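Local coordinates for protein endoglucanase, family GH5 (Zobellia galactanivorans, PDB 6GL2) that hydrolyses hemicellulose, probably mixed-linked glucan among its substrates, as a family GH5 glycoside hydrolase, at residues 66-71 with 86-91; 37-40 with 44-47; 104-107 with 111-114; 31-34 with 39-42. All coordinates share one frame; numbering follows the deposited sequence. Where two conformers were deposited one is given.

Interaction 1: 66-71 with 86-91; sequences VTWKFH and DKVEAI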
loop_
_atom_site.group_PDB
_atom_site.type_symbol
_atom_site.label_atom_id
_atom_site.label_comp_id
_atom_site.label_asym_id
_atom_site.label_seq_id
_atom_site.Cartn_x
_atom_site.Cartn_y
_atom_site.Cartn_z
ATOM N N VAL A 66 -2.996 6.419 -4.919
ATOM C CA VAL A 66 -3.571 7.629 -5.527
ATOM C C VAL A 66 -3.375 8.745 -4.527
ATOM O O VAL A 66 -3.705 8.670 -3.338
ATOM C CB VAL A 66 -5.109 7.469 -5.737
ATOM C CG1 VAL A 66 -5.715 8.735 -6.333
ATOM C CG2 VAL A 66 -5.416 6.275 -6.662
ATOM N N THR A 67 -2.892 9.863 -5.034
ATOM C CA THR A 67 -2.786 11.148 -4.296
ATOM C C THR A 67 -3.980 11.985 -4.733
ATOM O O THR A 67 -4.227 12.147 -5.932
ATOM C CB THR A 67 -1.440 11.838 -4.534
ATOM O OG1 THR A 67 -0.411 11.037 -3.947
ATOM C CG2 THR A 67 -1.437 13.285 -3.938
ATOM N N TRP A 68 -4.738 12.462 -3.780
ATOM C CA TRP A 68 -6.030 13.122 -4.040
ATOM C C TRP A 68 -5.927 14.625 -3.919
ATOM O O TRP A 68 -6.809 15.305 -4.413
ATOM C CB TRP A 68 -7.113 12.576 -3.055
ATOM C CG TRP A 68 -7.312 11.114 -3.217
ATOM C CD1 TRP A 68 -6.622 10.111 -2.582
ATOM C CD2 TRP A 68 -8.238 10.412 -4.088
ATOM N NE1 TRP A 68 -7.053 8.901 -3.003
ATOM C CE2 TRP A 68 -8.038 9.013 -3.898
ATOM C CE3 TRP A 68 -9.190 10.852 -5.001
ATOM C CZ2 TRP A 68 -8.734 8.042 -4.612
ATOM C CZ3 TRP A 68 -9.875 9.883 -5.742
ATOM C CH2 TRP A 68 -9.695 8.516 -5.478
ATOM N N LYS A 69 -4.919 15.152 -3.260
ATOM C CA LYS A 69 -4.827 16.600 -2.905
ATOM C C LYS A 69 -5.132 17.543 -4.063
ATOM O O LYS A 69 -5.914 18.491 -3.906
ATOM C CB LYS A 69 -3.448 16.884 -2.272
ATOM C CG LYS A 69 -3.341 18.354 -1.843
ATOM C CD LYS A 69 -2.051 18.672 -1.155
ATOM C CE LYS A 69 -1.845 20.193 -0.975
ATOM N NZ LYS A 69 -2.921 21.040 -1.627
ATOM N N PHE A 70 -4.593 17.283 -5.201
ATOM C CA PHE A 70 -4.756 18.244 -6.265
ATOM C C PHE A 70 -6.116 18.168 -6.914
ATOM O O PHE A 70 -6.378 18.867 -7.901
ATOM C CB PHE A 70 -3.620 18.102 -7.265
ATOM C CG PHE A 70 -2.280 18.450 -6.680
ATOM C CD1 PHE A 70 -1.907 19.749 -6.645
ATOM C CD2 PHE A 70 -1.440 17.495 -6.174
ATOM C CE1 PHE A 70 -0.705 20.096 -6.114
ATOM C CE2 PHE A 70 -0.236 17.826 -5.579
ATOM C CZ PHE A 70 0.094 19.149 -5.576
ATOM N N HIS A 71 -6.982 17.293 -6.460
ATOM C CA HIS A 71 -8.316 17.064 -7.011
ATOM C C HIS A 71 -9.390 17.190 -5.996
ATOM O O HIS A 71 -10.490 16.663 -6.266
ATOM C CB HIS A 71 -8.351 15.809 -7.836
ATOM C CG HIS A 71 -7.284 15.697 -8.869
ATOM N ND1 HIS A 71 -7.408 16.217 -10.087
ATOM C CD2 HIS A 71 -5.968 15.261 -8.742
ATOM C CE1 HIS A 71 -6.237 15.996 -10.737
ATOM N NE2 HIS A 71 -5.384 15.419 -9.883
ATOM N N ASP A 86 -12.791 9.239 -12.366
ATOM C CA ASP A 86 -12.905 8.468 -13.596
ATOM C C ASP A 86 -11.556 7.789 -13.914
ATOM O O ASP A 86 -11.549 6.633 -14.372
ATOM C CB ASP A 86 -13.340 9.337 -14.768
ATOM C CG ASP A 86 -14.791 9.768 -14.713
ATOM O OD1 ASP A 86 -15.601 9.330 -13.956
ATOM O OD2 ASP A 86 -15.055 10.772 -15.503
ATOM N N LYS A 87 -10.483 8.555 -13.836
ATOM C CA LYS A 87 -9.152 8.000 -14.094
ATOM C C LYS A 87 -8.772 6.851 -13.166
ATOM O O LYS A 87 -8.191 5.868 -13.617
ATOM C CB LYS A 87 -8.092 9.071 -14.087
ATOM C CG LYS A 87 -8.241 10.095 -15.206
ATOM C CD LYS A 87 -7.247 11.226 -15.037
ATOM C CE LYS A 87 -6.771 11.693 -16.393
ATOM N NZ LYS A 87 -5.545 12.573 -16.364
ATOM N N VAL A 88 -9.020 7.046 -11.893
ATOM C CA VAL A 88 -8.757 6.004 -10.947
ATOM C C VAL A 88 -9.540 4.751 -11.334
ATOM O O VAL A 88 -9.038 3.618 -11.312
ATOM C CB VAL A 88 -9.035 6.452 -9.504
ATOM C CG1 VAL A 88 -8.900 5.256 -8.542
ATOM C CG2 VAL A 88 -8.204 7.660 -9.125
ATOM N N GLU A 89 -10.849 4.965 -11.592
ATOM C CA GLU A 89 -11.705 3.825 -11.920
ATOM C C GLU A 89 -11.237 3.090 -13.183
ATOM O O GLU A 89 -11.323 1.878 -13.232
ATOM C CB GLU A 89 -13.141 4.344 -11.996
ATOM C CG GLU A 89 -14.157 3.265 -12.289
ATOM C CD GLU A 89 -15.627 3.683 -12.051
ATOM O OE1 GLU A 89 -15.884 4.868 -12.218
ATOM O OE2 GLU A 89 -16.497 2.746 -11.959
ATOM N N ALA A 90 -10.845 3.851 -14.171
ATOM C CA ALA A 90 -10.395 3.212 -15.363
ATOM C C ALA A 90 -9.216 2.264 -15.116
ATOM O O ALA A 90 -9.197 1.159 -15.658
ATOM C CB ALA A 90 -10.019 4.252 -16.386
ATOM N N ILE A 91 -8.217 2.726 -14.356
ATOM C CA ILE A 91 -7.066 1.878 -14.084
ATOM C C ILE A 91 -7.439 0.691 -13.245
ATOM O O ILE A 91 -7.033 -0.441 -13.443
ATOM C CB ILE A 91 -5.905 2.678 -13.480
ATOM C CG1 ILE A 91 -5.470 3.801 -14.358
ATOM C CG2 ILE A 91 -4.751 1.763 -13.046
ATOM C CD1 ILE A 91 -4.587 4.833 -13.710
#

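Interaction 2: 37-40 with 44-47; sequences DETA and PLTT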
loop_
_atom_site.group_PDB
_atom_site.type_symbol
_atom_site.label_atom_id
_atom_site.label_comp_id
_atom_site.label_asym_id
_atom_site.label_seq_id
_atom_site.Cartn_x
_atom_site.Cartn_y
_atom_site.Cartn_z
ATOM N N ASP A 37 -0.472 17.161 -12.474
ATOM C CA ASP A 37 -0.287 16.365 -13.694
ATOM C C ASP A 37 0.382 15.043 -13.233
ATOM O O ASP A 37 1.541 15.072 -12.829
ATOM C CB ASP A 37 0.673 17.102 -14.626
ATOM C CG ASP A 37 0.968 16.379 -15.893
ATOM O OD1 ASP A 37 0.679 15.196 -16.039
ATOM O OD2 ASP A 37 1.422 17.076 -16.867
ATOM N N GLU A 38 -0.327 13.945 -13.375
ATOM C CA GLU A 38 0.157 12.699 -12.874
ATOM C C GLU A 38 1.287 12.124 -13.744
ATOM O O GLU A 38 1.865 11.085 -13.399
ATOM C CB GLU A 38 -0.965 11.634 -12.760
ATOM C CG GLU A 38 -1.520 11.066 -14.010
ATOM C CD GLU A 38 -2.706 11.838 -14.550
ATOM O OE1 GLU A 38 -3.618 11.154 -15.079
ATOM O OE2 GLU A 38 -2.785 13.123 -14.442
ATOM N N THR A 39 1.639 12.793 -14.832
ATOM C CA THR A 39 2.841 12.411 -15.643
ATOM C C THR A 39 4.084 13.158 -15.209
ATOM O O THR A 39 5.162 12.875 -15.743
ATOM C CB THR A 39 2.610 12.538 -17.167
ATOM O OG1 THR A 39 2.553 13.946 -17.491
ATOM C CG2 THR A 39 1.363 11.891 -17.640
ATOM N N ALA A 40 3.985 14.026 -14.215
ATOM C CA ALA A 40 5.055 14.923 -13.883
ATOM C C ALA A 40 6.275 14.223 -13.335
ATOM O O ALA A 40 7.396 14.780 -13.313
ATOM C CB ALA A 40 4.563 15.967 -12.891
ATOM N N PRO A 44 4.283 7.611 -18.058
ATOM C CA PRO A 44 3.176 7.916 -18.975
ATOM C C PRO A 44 1.837 7.664 -18.347
ATOM O O PRO A 44 1.761 6.902 -17.368
ATOM C CB PRO A 44 3.471 6.998 -20.139
ATOM C CG PRO A 44 4.149 5.771 -19.519
ATOM C CD PRO A 44 5.064 6.436 -18.490
ATOM N N LEU A 45 0.794 8.193 -18.963
ATOM C CA LEU A 45 -0.556 7.794 -18.642
ATOM C C LEU A 45 -0.699 6.323 -18.706
ATOM O O LEU A 45 -0.393 5.737 -19.689
ATOM C CB LEU A 45 -1.630 8.480 -19.525
ATOM C CG LEU A 45 -1.677 10.020 -19.467
ATOM C CD1 LEU A 45 -2.571 10.506 -20.613
ATOM C CD2 LEU A 45 -2.181 10.580 -18.137
ATOM N N THR A 46 -1.232 5.725 -17.665
ATOM C CA THR A 46 -1.370 4.297 -17.504
ATOM C C THR A 46 -2.355 3.773 -18.534
ATOM O O THR A 46 -3.361 4.362 -18.809
ATOM C CB THR A 46 -1.685 3.913 -16.044
ATOM O OG1 THR A 46 -0.597 4.422 -15.207
ATOM C CG2 THR A 46 -1.567 2.328 -15.875
ATOM N N THR A 47 -2.015 2.648 -19.117
ATOM C CA THR A 47 -2.893 1.976 -20.106
ATOM C C THR A 47 -3.162 0.566 -19.719
ATOM O O THR A 47 -2.437 -0.067 -18.892
ATOM C CB THR A 47 -2.226 1.952 -21.496
ATOM O OG1 THR A 47 -1.083 1.113 -21.441
ATOM C CG2 THR A 47 -1.857 3.334 -21.966
HETATM O O HOH W 1 1.244 8.674 -14.853
#

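Interaction 3: 104-107 with 111-114; sequences INIH and TWIL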
loop_
_atom_site.group_PDB
_atom_site.type_symbol
_atom_site.label_atom_id
_atom_site.label_comp_id
_atom_site.label_asym_id
_atom_site.label_seq_id
_atom_site.Cartn_x
_atom_site.Cartn_y
_atom_site.Cartn_z
ATOM N N ILE A 104 -6.965 0.448 -3.719
ATOM C CA ILE A 104 -6.942 1.932 -3.941
ATOM C C ILE A 104 -6.748 2.561 -2.556
ATOM O O ILE A 104 -7.398 2.157 -1.588
ATOM C CB ILE A 104 -8.307 2.399 -4.495
ATOM C CG1 ILE A 104 -8.472 1.839 -5.946
ATOM C CG2 ILE A 104 -8.375 3.935 -4.489
ATOM C CD1 ILE A 104 -9.903 2.072 -6.491
ATOM N N ASN A 105 -5.865 3.577 -2.469
ATOM C CA ASN A 105 -5.558 4.218 -1.189
ATOM C C ASN A 105 -5.658 5.705 -1.291
ATOM O O ASN A 105 -6.067 6.281 -2.283
ATOM C CB ASN A 105 -4.154 3.754 -0.674
ATOM C CG ASN A 105 -2.998 4.397 -1.359
ATOM O OD1 ASN A 105 -3.191 5.242 -2.240
ATOM N ND2 ASN A 105 -1.766 4.102 -0.906
ATOM N N ILE A 106 -5.347 6.350 -0.168
ATOM C CA ILE A 106 -4.934 7.730 -0.056
ATOM C C ILE A 106 -3.439 7.758 0.153
ATOM O O ILE A 106 -2.972 7.177 1.162
ATOM C CB ILE A 106 -5.702 8.483 1.073
ATOM C CG1 ILE A 106 -7.162 8.559 0.791
ATOM C CG2 ILE A 106 -5.067 9.842 1.272
ATOM C CD1 ILE A 106 -8.003 9.306 1.834
ATOM N N HIS A 107 -2.677 8.362 -0.709
ATOM C CA HIS A 107 -1.218 8.197 -0.743
ATOM C C HIS A 107 -0.463 9.403 -0.247
ATOM O O HIS A 107 -0.477 9.642 1.010
ATOM C CB HIS A 107 -0.757 7.706 -2.163
ATOM C CG HIS A 107 0.535 6.992 -2.139
ATOM N ND1 HIS A 107 0.631 5.699 -1.716
ATOM C CD2 HIS A 107 1.787 7.409 -2.465
ATOM C CE1 HIS A 107 1.918 5.333 -1.845
ATOM N NE2 HIS A 107 2.633 6.386 -2.218
ATOM N N THR A 111 -0.193 16.517 3.751
ATOM C CA THR A 111 -0.309 17.958 4.042
ATOM C C THR A 111 -1.682 18.276 4.591
ATOM O O THR A 111 -1.787 19.268 5.334
ATOM C CB THR A 111 -0.000 18.806 2.862
ATOM O OG1 THR A 111 -0.784 18.425 1.711
ATOM C CG2 THR A 111 1.540 18.662 2.533
ATOM N N TRP A 112 -2.695 17.465 4.344
ATOM C CA TRP A 112 -4.054 17.732 4.922
ATOM C C TRP A 112 -4.413 16.653 5.893
ATOM O O TRP A 112 -5.594 16.518 6.268
ATOM C CB TRP A 112 -5.132 17.985 3.850
ATOM C CG TRP A 112 -5.345 16.896 2.808
ATOM C CD1 TRP A 112 -4.637 16.672 1.635
ATOM C CD2 TRP A 112 -6.269 15.770 2.861
ATOM N NE1 TRP A 112 -5.129 15.577 0.983
ATOM C CE2 TRP A 112 -6.079 14.987 1.641
ATOM C CE3 TRP A 112 -7.236 15.350 3.773
ATOM C CZ2 TRP A 112 -6.836 13.845 1.378
ATOM C CZ3 TRP A 112 -7.976 14.206 3.501
ATOM C CH2 TRP A 112 -7.793 13.478 2.338
ATOM N N ILE A 113 -3.408 15.795 6.207
ATOM C CA ILE A 113 -3.627 14.691 7.150
ATOM C C ILE A 113 -2.545 14.676 8.250
ATOM O O ILE A 113 -1.886 13.675 8.555
ATOM C CB ILE A 113 -3.755 13.280 6.462
ATOM C CG1 ILE A 113 -4.726 13.327 5.313
ATOM C CG2 ILE A 113 -4.184 12.195 7.475
ATOM C CD1 ILE A 113 -4.708 12.118 4.381
ATOM N N LEU A 114 -2.282 15.822 8.841
ATOM C CA LEU A 114 -1.191 15.911 9.818
ATOM C C LEU A 114 -1.645 15.336 11.125
ATOM O O LEU A 114 -2.698 15.732 11.621
ATOM C CB LEU A 114 -0.848 17.391 10.051
ATOM C CG LEU A 114 0.280 18.053 9.226
ATOM C CD1 LEU A 114 0.405 19.572 9.352
ATOM C CD2 LEU A 114 1.620 17.488 9.626
#

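Interaction 4: 31-34 with 39-42; sequences MDTY and TAWG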
loop_
_atom_site.group_PDB
_atom_site.type_symbol
_atom_site.label_atom_id
_atom_site.label_comp_id
_atom_site.label_asym_id
_atom_site.label_seq_id
_atom_site.Cartn_x
_atom_site.Cartn_y
_atom_site.Cartn_z
ATOM N N MET A 31 -0.670 7.695 -10.388
ATOM C CA MET A 31 -1.746 8.456 -9.786
ATOM C C MET A 31 -1.383 9.047 -8.448
ATOM O O MET A 31 -2.071 9.920 -7.927
ATOM C CB MET A 31 -3.014 7.603 -9.682
ATOM C CG MET A 31 -3.532 7.118 -11.053
ATOM S SD MET A 31 -4.050 8.484 -12.100
ATOM C CE MET A 31 -5.658 8.867 -11.243
ATOM N N ASP A 32 -0.325 8.499 -7.821
ATOM C CA ASP A 32 0.250 9.019 -6.583
ATOM C C ASP A 32 1.194 10.213 -6.771
ATOM O O ASP A 32 1.582 10.815 -5.778
ATOM C CB ASP A 32 1.003 7.905 -5.841
ATOM C CG ASP A 32 1.945 7.174 -6.718
ATOM O OD1 ASP A 32 1.583 6.766 -7.864
ATOM O OD2 ASP A 32 3.132 6.933 -6.286
ATOM N N THR A 33 1.530 10.555 -7.997
ATOM C CA THR A 33 2.428 11.676 -8.241
ATOM C C THR A 33 1.924 12.918 -7.508
ATOM O O THR A 33 0.757 13.266 -7.561
ATOM C CB THR A 33 2.457 11.883 -9.768
ATOM O OG1 THR A 33 3.093 10.802 -10.407
ATOM C CG2 THR A 33 3.175 13.240 -10.181
ATOM N N TYR A 34 2.859 13.585 -6.826
ATOM C CA TYR A 34 2.467 14.768 -6.048
ATOM C C TYR A 34 2.553 16.004 -6.938
ATOM O O TYR A 34 3.540 16.823 -6.813
ATOM C CB TYR A 34 3.272 14.901 -4.774
ATOM C CG TYR A 34 2.683 15.891 -3.789
ATOM C CD1 TYR A 34 1.546 15.618 -3.134
ATOM C CD2 TYR A 34 3.243 17.128 -3.632
ATOM C CE1 TYR A 34 0.977 16.487 -2.227
ATOM C CE2 TYR A 34 2.660 18.032 -2.737
ATOM C CZ TYR A 34 1.510 17.705 -2.076
ATOM O OH TYR A 34 0.961 18.566 -1.150
ATOM N N THR A 39 1.639 12.793 -14.832
ATOM C CA THR A 39 2.841 12.411 -15.643
ATOM C C THR A 39 4.084 13.158 -15.209
ATOM O O THR A 39 5.162 12.875 -15.743
ATOM C CB THR A 39 2.610 12.538 -17.167
ATOM O OG1 THR A 39 2.553 13.946 -17.491
ATOM C CG2 THR A 39 1.363 11.891 -17.640
ATOM N N ALA A 40 3.985 14.026 -14.215
ATOM C CA ALA A 40 5.055 14.923 -13.883
ATOM C C ALA A 40 6.275 14.223 -13.335
ATOM O O ALA A 40 7.396 14.780 -13.313
ATOM C CB ALA A 40 4.563 15.967 -12.891
ATOM N N TRP A 41 6.129 13.057 -12.727
ATOM C CA TRP A 41 7.174 12.256 -12.179
ATOM C C TRP A 41 7.763 11.284 -13.180
ATOM O O TRP A 41 8.630 10.529 -12.781
ATOM C CB TRP A 41 6.846 11.633 -10.851
ATOM C CG TRP A 41 6.727 12.629 -9.724
ATOM C CD1 TRP A 41 6.898 13.994 -9.809
ATOM C CD2 TRP A 41 6.398 12.364 -8.360
ATOM N NE1 TRP A 41 6.695 14.586 -8.554
ATOM C CE2 TRP A 41 6.467 13.608 -7.644
ATOM C CE3 TRP A 41 6.121 11.219 -7.688
ATOM C CZ2 TRP A 41 6.234 13.662 -6.296
ATOM C CZ3 TRP A 41 5.871 11.263 -6.366
ATOM C CH2 TRP A 41 5.950 12.474 -5.661
ATOM N N GLY A 42 7.461 11.410 -14.440
ATOM C CA GLY A 42 8.194 10.673 -15.466
ATOM C C GLY A 42 7.514 9.458 -16.017
ATOM O O GLY A 42 8.102 8.845 -16.925
HETATM O O HOH W 2 4.627 10.382 -13.273
HETATM O O HOH W 3 6.924 16.953 -6.425
#

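Interaction 1: 66-71 with 86-91
Val88 reaches from helix 82-96 to meet Val66 and Trp68. These two sit in the loop that follows strand 61-64 in the (beta/alpha)8 barrel, or TIM barrel. The contact therefore ties the loop after strand 61-64 to the helix that follows it. It is small, apolar and buried.

The side chain of Val88 can be followed outward. Its CA-CB bond points toward the loop, and CB carries the two methyls that do the touching. Val88 CG1 stands opposite the backbone N (chi1 173°) and meets the loop at Val66 CG2, 4.1 Å away. CG2 lies beside the backbone N and has more neighbours. Val88 CG2 is 3.9 Å from Val66 CG1 and 4.0 Å from Val66 CG2, so it fits against both branches of that valine. The two valines approach tip to tip.

The same Val88 CG2 also lies 4.0 Å from Trp68 CH2, at the far end of the indole. Here the two side chains cross at about a right angle. Val66 CG1 in turn rests over one face of the Trp68 ring, 3.3 Å above its plane and toward the rim. Val66 CG1 thus touches both the indole face and Val88 CG2.

Around this group, Met31 and Ile104 also pack on Val88, and Leu85 of the same helix touches Trp68. The indole is fixed in rotation at its other end, where Trp68 NE1 donates to the backbone oxygen of Asn105. The chain then turns, and His71 N bonds to Trp68 O at 2.9 Å.

Interaction 2: 37-40 with 44-47
A carboxylate oxygen lies against a methyl group here: Glu38 OE1 is 3.4 Å from Leu45 CD2. Both residues belong to the long loop between strand 24-26 and helix 48-57 of the TIM barrel, which ends at Thr47, the N-cap of that helix. The same oxygen forms a salt bridge with Lys87, so Leu45 flanks an ion pair. The Glu38 and Leu45 side chains cross at about a right angle.

Residues 37-40 form a type I beta turn, and Asp37 adds an Asx turn. Asp37 OD1 accepts from Thr39 N at 2.9 Å and from Thr39 OG1 at 2.7 Å. Both donors come from the same face of the carboxylate, about 40° out of its plane. Thr39 OG1 sits between the backbone N and the carbonyl carbon (chi1 71°), turned to Asp37, which leaves Thr39 CG2 3.8 Å from Leu45 CD2. Without OG1 and CG2, as with an alanine here, Asp37 OD1 would probably lose one of its two donors and a gap would open beside Leu45 CD2.

A water sits between the two backbones, 2.9 Å from Glu38 O and 3.1 Å from Pro44 O.

Interaction 3: 104-107 with 111-114
Ile106 meets Ile113 and Trp112 through two of its methyl groups. The contact lies at the C-terminal end of strand 101-105 of the TIM barrel, where the chain leaves the strand and loops toward helix 117-137. It folds the loop back on the strand's end.

In the first shell, Ile106 CG2 is 3.9 Å from Ile113 CD1. The two side chains approach at a slant. The other branch of Ile106 ends in CD1, 4.2 Å from Trp112 CH2. Chi1 of Ile106 is -63°, which puts CG2 opposite the backbone N and lets the branches serve different partners. Within the loop, Ile113 CG1 lies over one face of the Trp112 indole, 3.6 Å above its plane and toward the rim. Ile106, Ile113 and Trp112 thus make one apolar cluster.

The next shell packs around them. Leu127 and Trp131 of helix 117-137 pack on Ile106 as well. The polar edge of the indole is tied by Trp112 NE1 to Asp109 OD1, a short step back in the chain.

The CA-CB bond of His107 points away from the cluster. Asn105, two residues earlier, bonds through OD1 to Val66 N and through ND2 to Glu148. Asn105 ND2 also donates to His107 ND1 at 3.0 Å. That bond is nearly straight (169°) and lies in the imidazole plane, 1° out of it.

Interaction 4: 31-34 with 39-42
The loop between strand 24-26 and helix 48-57, at the C-terminal mouth of the TIM barrel, folds on itself where Thr33 and Tyr34 pack under the Trp41 indole. A type I beta turn from Thr39 to Gly42 presents the tryptophan. Thr33 CG2 makes a CH-pi contact with the five-membered ring of Trp41, 3.7 Å from its centroid and 14° off the ring normal. With Thr33 OG1 beside the backbone N (chi1 -68°), CG2 is anti to that N and reaches the ring face. The six-membered ring extends over the next residue: Tyr34 N lies 3.4 Å from Trp41 CZ2, and Tyr34 CB is 3.6 Å from the same atom.

Thr33 OG1 is within hydrogen-bonding reach of two carbonyl oxygens, Ala30 O and Glu38 O, which must share its one proton. A water donates to Thr33 OG1 at 3.3 Å and accepts a weak bond from Trp41 N. A second water, in the indole plane, accepts from Trp41 NE1 at 3.2 Å. A serine in place of Thr33 would lack CG2, so the indole face would probably lose its CH-pi partner and be held less firmly.

The exposed indole thus rests one face on a methyl and a backbone N, while water meets the N-H groups of Trp41.

In the fold
Interactions 1 and 3 are buried and apolar. In interaction 1 the loop after a barrel strand meets the following helix; in interaction 3 a strand's end meets the following loop. Interactions 2 and 4 share Thr39 and Ala40, and both fold the loop before helix 48-57 nearer the surface. Interaction 4 rests on a CH-pi contact under an exposed indole, and interaction 2 on a methyl beside a salt-bridged carboxylate, each with bridging water. Interactions 1 and 4 each touch all the others. The Lys87-Glu38 salt bridge joins interactions 1 and 2, and Thr67 bonds to Met31 and Asp32 of interaction 4. Interactions 2 and 3 stay apart, with nearest atoms about 11 Å away.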